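Local coordinates for pyruvate kinase (Cryptosporidium parvum, PDB 4DRS), which probably catalyses the last step of glycolysis, transferring the phosphoryl group of phosphoenolpyruvate to ADP to give pyruvate and ATP, at residues A73-S78 with Q90-A95; H219-F224 with R248-E253; F224-N229 with I261-K266. All coordinates share one frame; numbering follows the deposited sequence.

Overall arrangement
All three contacts belong to the eight-stranded beta/alpha barrel. Contact 1 joins strand 72-76 to helix 82-97, contact 2 sets helix 215-226 against helix 241-252, and contact 3 sets the end of helix 215-226 against the loop before strand 266-271. The centres of contacts 2 and 3 lie about 8 Å apart, and Ile251 CD1 packs 3.9 Å from Ile265 CG2. The centre of contact 1 is about 19 Å from that of contact 2 and about 15 Å from that of contact 3. Phe224, shared by contacts 2 and 3, bridges the groups, its CD2 3.7 Å from Phe77 CZ. Contact 1 carries the ADP-binding Arg74 and Asn76; the Ala225 side chain is about 12 Å from that of Arg74.

Contact 1 of 3, residues A73-S78 with Q90-A95; sequences ARLNFS and QNIREA. With ACT (acetate ion), chain G; ACT (acetate ion), chain I.
The beta-alpha-beta unit of strand 72-76, helix 82-97 and strand 105-109 in the TIM-type barrel holds this contact, in which Ala73 and Leu75 of the strand meet Ile92 of the helix. Ile92 reaches across with the end of its longer branch: CD1 lies 3.8 Å from Ala73 CB and 3.9 Å from Leu75 CD2. CG1 of Ile92 is anti to the carbonyl carbon (chi1 -66°), and the extended chi2 of 162° carries CD1 out to both strand residues. The Leu75 and Ile92 side chains run antiparallel alongside one another. Ile106 of the adjoining strand also touches Ile92.

Strand alternation turns Arg74 away from the helix. Its NE forms a salt bridge with Asp109, and an oxygen of an acetate, probably from the crystallisation liquor, lies at the guanidinium edge, 3.6 Å from NH1. Asn76 ND2 makes a weak hydrogen bond of 2.9 Å to the same acetate O, while Asn76 OD1 accepts from Ser78 N at 3.0 Å in an Asx turn. Arg74 and Asn76 bind ADP in this enzyme, although none is bound here. The strand thus separates its chemistry: buried hydrocarbon holds it to the helix, while polar groups on other sides serve the nucleotide site.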
loop_
_atom_site.group_PDB
_atom_site.type_symbol
_atom_site.label_atom_id
_atom_site.label_comp_id
_atom_site.label_asym_id
_atom_site.label_seq_id
_atom_site.Cartn_x
_atom_site.Cartn_y
_atom_site.Cartn_z
ATOM N N ALA A 73 -40.230 -10.564 -0.119
ATOM C CA ALA A 73 -41.116 -11.268 0.804
ATOM C C ALA A 73 -40.834 -12.770 0.756
ATOM O O ALA A 73 -40.756 -13.362 -0.326
ATOM C CB ALA A 73 -42.573 -10.981 0.476
ATOM N N ARG A 74 -40.676 -13.372 1.935
ATOM C CA ARG A 74 -40.351 -14.792 2.059
ATOM C C ARG A 74 -41.504 -15.594 2.637
ATOM O O ARG A 74 -42.116 -15.206 3.637
ATOM C CB ARG A 74 -39.111 -14.972 2.931
ATOM C CG ARG A 74 -38.733 -16.409 3.265
ATOM C CD ARG A 74 -37.487 -16.411 4.134
ATOM N NE ARG A 74 -37.192 -17.716 4.712
ATOM C CZ ARG A 74 -37.499 -18.086 5.952
ATOM N NH1 ARG A 74 -38.125 -17.257 6.776
ATOM N NH2 ARG A 74 -37.178 -19.301 6.373
ATOM N N LEU A 75 -41.785 -16.719 1.991
ATOM C CA LEU A 75 -42.812 -17.642 2.429
ATOM C C LEU A 75 -42.129 -18.887 2.942
ATOM O O LEU A 75 -41.525 -19.637 2.171
ATOM C CB LEU A 75 -43.749 -17.991 1.270
ATOM C CG LEU A 75 -44.424 -16.836 0.525
ATOM C CD1 LEU A 75 -45.405 -17.358 -0.515
ATOM C CD2 LEU A 75 -45.125 -15.901 1.494
ATOM N N ASN A 76 -42.201 -19.092 4.253
ATOM C CA ASN A 76 -41.637 -20.277 4.875
ATOM C C ASN A 76 -42.577 -21.467 4.716
ATOM O O ASN A 76 -43.588 -21.563 5.408
ATOM C CB ASN A 76 -41.353 -20.013 6.355
ATOM C CG ASN A 76 -40.512 -21.104 6.991
ATOM O OD1 ASN A 76 -40.337 -22.184 6.423
ATOM N ND2 ASN A 76 -39.990 -20.828 8.182
ATOM N N PHE A 77 -42.236 -22.379 3.811
ATOM C CA PHE A 77 -43.096 -23.537 3.537
ATOM C C PHE A 77 -42.967 -24.662 4.572
ATOM O O PHE A 77 -43.476 -25.765 4.375
ATOM C CB PHE A 77 -42.910 -24.035 2.096
ATOM C CG PHE A 77 -43.847 -23.384 1.101
ATOM C CD1 PHE A 77 -44.654 -24.164 0.277
ATOM C CD2 PHE A 77 -43.933 -21.994 0.994
ATOM C CE1 PHE A 77 -45.520 -23.575 -0.637
ATOM C CE2 PHE A 77 -44.802 -21.399 0.088
ATOM C CZ PHE A 77 -45.594 -22.189 -0.732
ATOM N N SER A 78 -42.297 -24.367 5.682
ATOM C CA SER A 78 -42.371 -25.212 6.870
ATOM C C SER A 78 -43.717 -25.016 7.571
ATOM O O SER A 78 -44.134 -25.854 8.372
ATOM C CB SER A 78 -41.229 -24.897 7.837
ATOM O OG SER A 78 -39.999 -25.407 7.360
ATOM N N GLN A 90 -51.209 -13.534 -3.182
ATOM C CA GLN A 90 -52.121 -12.556 -3.773
ATOM C C GLN A 90 -52.011 -11.213 -3.065
ATOM O O GLN A 90 -51.998 -10.158 -3.704
ATOM C CB GLN A 90 -53.560 -13.051 -3.681
ATOM C CG GLN A 90 -53.896 -14.193 -4.620
ATOM C CD GLN A 90 -55.352 -14.599 -4.514
ATOM O OE1 GLN A 90 -55.859 -14.884 -3.425
ATOM N NE2 GLN A 90 -56.034 -14.631 -5.652
ATOM N N ASN A 91 -51.930 -11.273 -1.742
ATOM C CA ASN A 91 -51.778 -10.094 -0.913
ATOM C C ASN A 91 -50.467 -9.357 -1.171
ATOM O O ASN A 91 -50.467 -8.129 -1.265
ATOM C CB ASN A 91 -51.929 -10.466 0.561
ATOM C CG ASN A 91 -53.363 -10.815 0.928
ATOM O OD1 ASN A 91 -54.266 -10.746 0.091
ATOM N ND2 ASN A 91 -53.578 -11.192 2.183
ATOM N N ILE A 92 -49.366 -10.103 -1.301
ATOM C CA ILE A 92 -48.061 -9.517 -1.630
ATOM C C ILE A 92 -48.140 -8.750 -2.950
ATOM O O ILE A 92 -47.717 -7.594 -3.031
ATOM C CB ILE A 92 -46.928 -10.578 -1.693
ATOM C CG1 ILE A 92 -46.678 -11.193 -0.310
ATOM C CG2 ILE A 92 -45.637 -9.959 -2.226
ATOM C CD1 ILE A 92 -45.915 -12.504 -0.334
ATOM N N ARG A 93 -48.710 -9.392 -3.968
ATOM C CA ARG A 93 -48.828 -8.797 -5.299
ATOM C C ARG A 93 -49.784 -7.605 -5.360
ATOM O O ARG A 93 -49.510 -6.629 -6.059
ATOM C CB ARG A 93 -49.174 -9.862 -6.346
ATOM C CG ARG A 93 -47.945 -10.678 -6.731
ATOM C CD ARG A 93 -48.245 -11.852 -7.641
ATOM N NE ARG A 93 -47.003 -12.547 -7.965
ATOM C CZ ARG A 93 -46.917 -13.768 -8.484
ATOM N NH1 ARG A 93 -48.007 -14.478 -8.748
ATOM N NH2 ARG A 93 -45.728 -14.285 -8.737
ATOM N N GLU A 94 -50.885 -7.682 -4.616
ATOM C CA GLU A 94 -51.815 -6.562 -4.503
ATOM C C GLU A 94 -51.131 -5.382 -3.809
ATOM O O GLU A 94 -51.245 -4.237 -4.260
ATOM C CB GLU A 94 -53.084 -6.979 -3.745
ATOM C CG GLU A 94 -54.136 -5.881 -3.642
ATOM C CD GLU A 94 -55.441 -6.341 -3.002
ATOM O OE1 GLU A 94 -55.707 -7.567 -2.961
ATOM O OE2 GLU A 94 -56.206 -5.465 -2.539
ATOM N N ALA A 95 -50.409 -5.672 -2.728
ATOM C CA ALA A 95 -49.657 -4.656 -2.004
ATOM C C ALA A 95 -48.586 -4.022 -2.885
ATOM O O ALA A 95 -48.363 -2.812 -2.816
ATOM C CB ALA A 95 -49.037 -5.239 -0.746
HETATM C C ACT G . -39.829 -18.023 10.358
HETATM O O ACT G . -38.939 -18.806 9.966
HETATM O OXT ACT G . -39.551 -17.014 11.030
HETATM C CH3 ACT G . -41.270 -18.283 10.018
HETATM C C ACT I . -51.267 -15.424 -9.434
HETATM O O ACT I . -51.042 -14.889 -8.322
HETATM O OXT ACT I . -50.392 -16.070 -10.055
HETATM C CH3 ACT I . -52.631 -15.284 -10.046
#

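Contact 2 of 3, residues H219-F224 with R248-E253; sequences HDIVDF and RQIISE
Segments 219-224 and 248-253 approach most closely at Val222 and Ile251, whose CA atoms are 7.5 Å apart. The first is helical throughout and widens into a pi-type turn at 221-224; the second is helical through Ser252. Ile250, however, supplies the side-chain contact: its CG2 methyl lies 3.7 Å from Val222 CG2 and 4.1 Å from Ile221 CG2. Both neighbours meet this methyl, and the side chains of Ile221 and Val222 each run roughly perpendicular to that of Ile250. In Ile250 the CG2 branch is anti to the backbone N, with the longer CG1 branch beside that N (chi1 -68°). Val222 has the same arrangement but uses the other position: its CG1 is anti to N, while CG2, beside the N, touches Ile250.

These are consecutive outer helices of the barrel: helix 215-226 precedes strand 232-235, and helix 241-252 follows it. Ile251 faces further inward, onto Ile267 of strand 266-271, while Asn254 and Gln256 touch Val222 from the loop beyond the second helix. Near that helix end, Ser252 OG donates to Gln249 O over 2.9 Å, approaching at a C=O...O angle of 114° and tilted 24° from the carbonyl plane. Gln249 O also accepts from Glu253 N, so two donors grip one carbonyl in the last turn.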
loop_
_atom_site.group_PDB
_atom_site.type_symbol
_atom_site.label_atom_id
_atom_site.label_comp_id
_atom_site.label_asym_id
_atom_site.label_seq_id
_atom_site.Cartn_x
_atom_site.Cartn_y
_atom_site.Cartn_z
ATOM N N HIS A 219 -43.047 -30.788 -5.042
ATOM C CA HIS A 219 -44.399 -30.307 -5.271
ATOM C C HIS A 219 -44.481 -28.812 -5.110
ATOM O O HIS A 219 -45.082 -28.128 -5.940
ATOM C CB HIS A 219 -45.391 -31.016 -4.347
ATOM C CG HIS A 219 -46.772 -30.394 -4.342
ATOM N ND1 HIS A 219 -47.677 -30.623 -5.320
ATOM C CD2 HIS A 219 -47.378 -29.516 -3.440
ATOM C CE1 HIS A 219 -48.806 -29.934 -5.056
ATOM N NE2 HIS A 219 -48.621 -29.256 -3.905
ATOM N N ASP A 220 -43.875 -28.289 -4.046
ATOM C CA ASP A 220 -43.866 -26.850 -3.804
ATOM C C ASP A 220 -43.070 -26.086 -4.862
ATOM O O ASP A 220 -43.455 -24.984 -5.252
ATOM C CB ASP A 220 -43.314 -26.544 -2.411
ATOM C CG ASP A 220 -44.186 -27.093 -1.300
ATOM O OD1 ASP A 220 -45.416 -27.216 -1.497
ATOM O OD2 ASP A 220 -43.638 -27.392 -0.219
ATOM N N ILE A 221 -41.961 -26.666 -5.315
ATOM C CA ILE A 221 -41.113 -26.024 -6.319
ATOM C C ILE A 221 -41.848 -25.919 -7.655
ATOM O O ILE A 221 -41.941 -24.832 -8.237
ATOM C CB ILE A 221 -39.763 -26.761 -6.497
ATOM C CG1 ILE A 221 -38.849 -26.506 -5.292
ATOM C CG2 ILE A 221 -39.070 -26.324 -7.784
ATOM C CD1 ILE A 221 -37.701 -27.483 -5.151
ATOM N N VAL A 222 -42.383 -27.050 -8.118
ATOM C CA VAL A 222 -43.065 -27.123 -9.403
ATOM C C VAL A 222 -44.426 -26.438 -9.352
ATOM O O VAL A 222 -44.715 -25.576 -10.183
ATOM C CB VAL A 222 -43.236 -28.583 -9.880
ATOM C CG1 VAL A 222 -44.031 -28.642 -11.181
ATOM C CG2 VAL A 222 -41.882 -29.263 -10.045
ATOM N N ASP A 223 -45.249 -26.814 -8.373
ATOM C CA ASP A 223 -46.659 -26.404 -8.335
ATOM C C ASP A 223 -46.935 -25.105 -7.590
ATOM O O ASP A 223 -48.094 -24.698 -7.463
ATOM C CB ASP A 223 -47.539 -27.523 -7.771
ATOM C CG ASP A 223 -47.724 -28.664 -8.745
ATOM O OD1 ASP A 223 -47.893 -28.395 -9.956
ATOM O OD2 ASP A 223 -47.702 -29.834 -8.302
ATOM N N PHE A 224 -45.889 -24.455 -7.094
ATOM C CA PHE A 224 -46.062 -23.134 -6.503
ATOM C C PHE A 224 -45.065 -22.115 -7.062
ATOM O O PHE A 224 -45.471 -21.151 -7.713
ATOM C CB PHE A 224 -46.020 -23.195 -4.975
ATOM C CG PHE A 224 -46.690 -22.031 -4.312
ATOM C CD1 PHE A 224 -47.991 -22.146 -3.830
ATOM C CD2 PHE A 224 -46.032 -20.810 -4.184
ATOM C CE1 PHE A 224 -48.619 -21.068 -3.223
ATOM C CE2 PHE A 224 -46.657 -19.729 -3.577
ATOM C CZ PHE A 224 -47.951 -19.859 -3.092
ATOM N N ARG A 248 -31.843 -27.715 -10.267
ATOM C CA ARG A 248 -31.668 -27.250 -11.647
ATOM C C ARG A 248 -32.417 -28.155 -12.620
ATOM O O ARG A 248 -33.109 -27.675 -13.524
ATOM C CB ARG A 248 -30.184 -27.227 -12.045
ATOM C CG ARG A 248 -29.318 -26.227 -11.299
ATOM C CD ARG A 248 -29.389 -24.817 -11.872
ATOM N NE ARG A 248 -28.456 -23.954 -11.153
ATOM C CZ ARG A 248 -28.636 -22.658 -10.910
ATOM N NH1 ARG A 248 -29.731 -22.028 -11.330
ATOM N NH2 ARG A 248 -27.711 -21.990 -10.234
ATOM N N GLN A 249 -32.261 -29.464 -12.424
ATOM C CA GLN A 249 -32.886 -30.467 -13.273
ATOM C C GLN A 249 -34.407 -30.375 -13.196
ATOM O O GLN A 249 -35.081 -30.376 -14.225
ATOM C CB GLN A 249 -32.403 -31.871 -12.897
ATOM C CG GLN A 249 -32.835 -32.948 -13.878
ATOM C CD GLN A 249 -32.454 -34.349 -13.435
ATOM O OE1 GLN A 249 -32.533 -34.689 -12.246
ATOM N NE2 GLN A 249 -32.050 -35.178 -14.399
ATOM N N ILE A 250 -34.936 -30.275 -11.977
ATOM C CA ILE A 250 -36.371 -30.100 -11.774
ATOM C C ILE A 250 -36.887 -28.881 -12.547
ATOM O O ILE A 250 -37.894 -28.973 -13.252
ATOM C CB ILE A 250 -36.736 -30.012 -10.272
ATOM C CG1 ILE A 250 -36.498 -31.361 -9.580
ATOM C CG2 ILE A 250 -38.186 -29.586 -10.089
ATOM C CD1 ILE A 250 -36.469 -31.290 -8.065
ATOM N N ILE A 251 -36.188 -27.755 -12.432
ATOM C CA ILE A 251 -36.571 -26.536 -13.145
ATOM C C ILE A 251 -36.578 -26.769 -14.658
ATOM O O ILE A 251 -37.538 -26.400 -15.335
ATOM C CB ILE A 251 -35.674 -25.331 -12.761
ATOM C CG1 ILE A 251 -35.941 -24.907 -11.310
ATOM C CG2 ILE A 251 -35.898 -24.152 -13.701
ATOM C CD1 ILE A 251 -34.772 -24.202 -10.647
ATOM N N SER A 252 -35.527 -27.401 -15.178
ATOM C CA SER A 252 -35.419 -27.640 -16.620
ATOM C C SER A 252 -36.437 -28.654 -17.172
ATOM O O SER A 252 -36.802 -28.576 -18.345
ATOM C CB SER A 252 -33.984 -28.025 -17.016
ATOM O OG SER A 252 -33.657 -29.331 -16.582
ATOM N N GLU A 253 -36.902 -29.579 -16.329
ATOM C CA GLU A 253 -37.884 -30.603 -16.735
ATOM C C GLU A 253 -39.335 -30.199 -16.477
ATOM O O GLU A 253 -40.253 -30.991 -16.704
ATOM C CB GLU A 253 -37.652 -31.908 -15.981
ATOM C CG GLU A 253 -36.358 -32.632 -16.279
ATOM C CD GLU A 253 -36.058 -33.670 -15.220
ATOM O OE1 GLU A 253 -36.625 -33.580 -14.104
ATOM O OE2 GLU A 253 -35.254 -34.579 -15.499
#

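Contact 3 of 3, residues F224-N229 with I261-K266; sequences FALKYN and IPSSIK
Leu226 and Ser263 bring the two backbones nearest, with their CA atoms 7.1 Å apart, where the end of helix 215-226 meets a loop without regular secondary structure. The CD2 methyl of Leu226 does most of the touching, lying 3.6 Å from Ser263 CB and 3.8 Å from Ile265 CG2. The Leu226 side chain lies roughly perpendicular to that of Ile265. Ile265 also engages with its other branch: with CG1 anti to the backbone N (chi1 -167°) and chi2 extended, CD1 reaches Ala225 CB at 3.9 Å. Its two methyls are thus divided between consecutive helix residues, CG2 against Leu226 and CD1 against Ala225. On the barrel side, Ile233 touches Ile265 and Leu108 touches Ala225.

In the loop, Ser263 OG, anti to its backbone N, accepts from Ile265 N at 3.1 Å with an N-H...O angle of 151°, forming an ST turn that ties the two contacting residues together. Lys266 NZ folds back to donate to Ser264 O at 2.9 Å. Across the contact, the helix ends in a Schellman motif: Asn229 N bonds to Leu226 O at 3.2 Å, Leu230 N bonds to Ala225 O, and Asn229, with positive phi, is the C-prime residue. This largely apolar seam between a capped outer helix and the loop entering strand 266-271 belongs to the beta/alpha-barrel architecture, in which helices pack around the parallel strands.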
loop_
_atom_site.group_PDB
_atom_site.type_symbol
_atom_site.label_atom_id
_atom_site.label_comp_id
_atom_site.label_asym_id
_atom_site.label_seq_id
_atom_site.Cartn_x
_atom_site.Cartn_y
_atom_site.Cartn_z
ATOM N N PHE A 224 -45.889 -24.455 -7.094
ATOM C CA PHE A 224 -46.062 -23.134 -6.503
ATOM C C PHE A 224 -45.065 -22.115 -7.062
ATOM O O PHE A 224 -45.471 -21.151 -7.713
ATOM C CB PHE A 224 -46.020 -23.195 -4.975
ATOM C CG PHE A 224 -46.690 -22.031 -4.312
ATOM C CD1 PHE A 224 -47.991 -22.146 -3.830
ATOM C CD2 PHE A 224 -46.032 -20.810 -4.184
ATOM C CE1 PHE A 224 -48.619 -21.068 -3.223
ATOM C CE2 PHE A 224 -46.657 -19.729 -3.577
ATOM C CZ PHE A 224 -47.951 -19.859 -3.092
ATOM N N ALA A 225 -43.772 -22.344 -6.824
ATOM C CA ALA A 225 -42.712 -21.440 -7.293
ATOM C C ALA A 225 -42.698 -21.267 -8.813
ATOM O O ALA A 225 -42.693 -20.145 -9.310
ATOM C CB ALA A 225 -41.350 -21.903 -6.793
ATOM N N LEU A 226 -42.703 -22.372 -9.550
ATOM C CA LEU A 226 -42.707 -22.286 -11.002
ATOM C C LEU A 226 -44.085 -21.895 -11.513
ATOM O O LEU A 226 -44.210 -21.007 -12.364
ATOM C CB LEU A 226 -42.234 -23.596 -11.633
ATOM C CG LEU A 226 -40.778 -23.990 -11.350
ATOM C CD1 LEU A 226 -40.418 -25.285 -12.061
ATOM C CD2 LEU A 226 -39.826 -22.869 -11.753
ATOM N N LYS A 227 -45.113 -22.548 -10.971
ATOM C CA LYS A 227 -46.492 -22.328 -11.389
ATOM C C LYS A 227 -46.894 -20.857 -11.274
ATOM O O LYS A 227 -47.438 -20.285 -12.218
ATOM C CB LYS A 227 -47.445 -23.216 -10.581
ATOM C CG LYS A 227 -48.884 -23.190 -11.075
ATOM C CD LYS A 227 -49.794 -24.046 -10.208
ATOM C CE LYS A 227 -51.250 -23.839 -10.592
ATOM N NZ LYS A 227 -52.147 -24.870 -9.997
ATOM N N TYR A 228 -46.608 -20.247 -10.128
ATOM C CA TYR A 228 -46.988 -18.857 -9.894
ATOM C C TYR A 228 -45.872 -17.851 -10.178
ATOM O O TYR A 228 -45.984 -16.678 -9.810
ATOM C CB TYR A 228 -47.547 -18.677 -8.479
ATOM C CG TYR A 228 -48.731 -19.569 -8.191
ATOM C CD1 TYR A 228 -49.824 -19.609 -9.061
ATOM C CD2 TYR A 228 -48.760 -20.378 -7.060
ATOM C CE1 TYR A 228 -50.910 -20.430 -8.810
ATOM C CE2 TYR A 228 -49.843 -21.203 -6.797
ATOM C CZ TYR A 228 -50.913 -21.223 -7.674
ATOM O OH TYR A 228 -51.988 -22.038 -7.423
ATOM N N ASN A 229 -44.806 -18.309 -10.835
ATOM C CA ASN A 229 -43.750 -17.418 -11.319
ATOM C C ASN A 229 -43.024 -16.645 -10.194
ATOM O O ASN A 229 -42.851 -15.426 -10.268
ATOM C CB ASN A 229 -44.336 -16.456 -12.368
ATOM C CG ASN A 229 -43.274 -15.777 -13.209
ATOM O OD1 ASN A 229 -42.147 -16.254 -13.313
ATOM N ND2 ASN A 229 -43.638 -14.657 -13.826
ATOM N N ILE A 261 -40.488 -22.585 -21.851
ATOM C CA ILE A 261 -39.328 -21.736 -21.576
ATOM C C ILE A 261 -38.878 -21.884 -20.115
ATOM O O ILE A 261 -39.629 -21.544 -19.197
ATOM C CB ILE A 261 -39.593 -20.249 -21.932
ATOM C CG1 ILE A 261 -39.870 -20.103 -23.440
ATOM C CG2 ILE A 261 -38.416 -19.375 -21.511
ATOM C CD1 ILE A 261 -40.579 -18.823 -23.836
ATOM N N PRO A 262 -37.650 -22.402 -19.901
ATOM C CA PRO A 262 -37.123 -22.634 -18.550
ATOM C C PRO A 262 -37.124 -21.356 -17.718
ATOM O O PRO A 262 -36.654 -20.312 -18.176
ATOM C CB PRO A 262 -35.682 -23.103 -18.802
ATOM C CG PRO A 262 -35.673 -23.601 -20.209
ATOM C CD PRO A 262 -36.668 -22.753 -20.944
ATOM N N SER A 263 -37.673 -21.446 -16.512
ATOM C CA SER A 263 -37.734 -20.313 -15.609
ATOM C C SER A 263 -36.333 -19.795 -15.280
ATOM O O SER A 263 -35.381 -20.569 -15.176
ATOM C CB SER A 263 -38.462 -20.708 -14.326
ATOM O OG SER A 263 -38.503 -19.630 -13.413
ATOM N N SER A 264 -36.213 -18.483 -15.121
ATOM C CA SER A 264 -34.956 -17.899 -14.665
ATOM C C SER A 264 -34.972 -17.686 -13.141
ATOM O O SER A 264 -34.189 -16.903 -12.605
ATOM C CB SER A 264 -34.653 -16.601 -15.425
ATOM O OG SER A 264 -35.684 -15.648 -15.227
ATOM N N ILE A 265 -35.864 -18.402 -12.456
ATOM C CA ILE A 265 -35.952 -18.387 -10.995
ATOM C C ILE A 265 -34.600 -18.743 -10.369
ATOM O O ILE A 265 -33.914 -19.653 -10.829
ATOM C CB ILE A 265 -37.085 -19.323 -10.478
ATOM C CG1 ILE A 265 -37.375 -19.053 -8.996
ATOM C CG2 ILE A 265 -36.755 -20.797 -10.738
ATOM C CD1 ILE A 265 -38.655 -19.675 -8.480
ATOM N N LYS A 266 -34.230 -18.020 -9.315
ATOM C CA LYS A 266 -32.896 -18.139 -8.730
ATOM C C LYS A 266 -32.829 -19.068 -7.528
ATOM O O LYS A 266 -33.681 -19.026 -6.641
ATOM C CB LYS A 266 -32.328 -16.752 -8.407
ATOM C CG LYS A 266 -31.815 -16.041 -9.645
ATOM C CD LYS A 266 -31.921 -14.532 -9.531
ATOM C CE LYS A 266 -31.996 -13.909 -10.920
ATOM N NZ LYS A 266 -33.225 -14.327 -11.665
#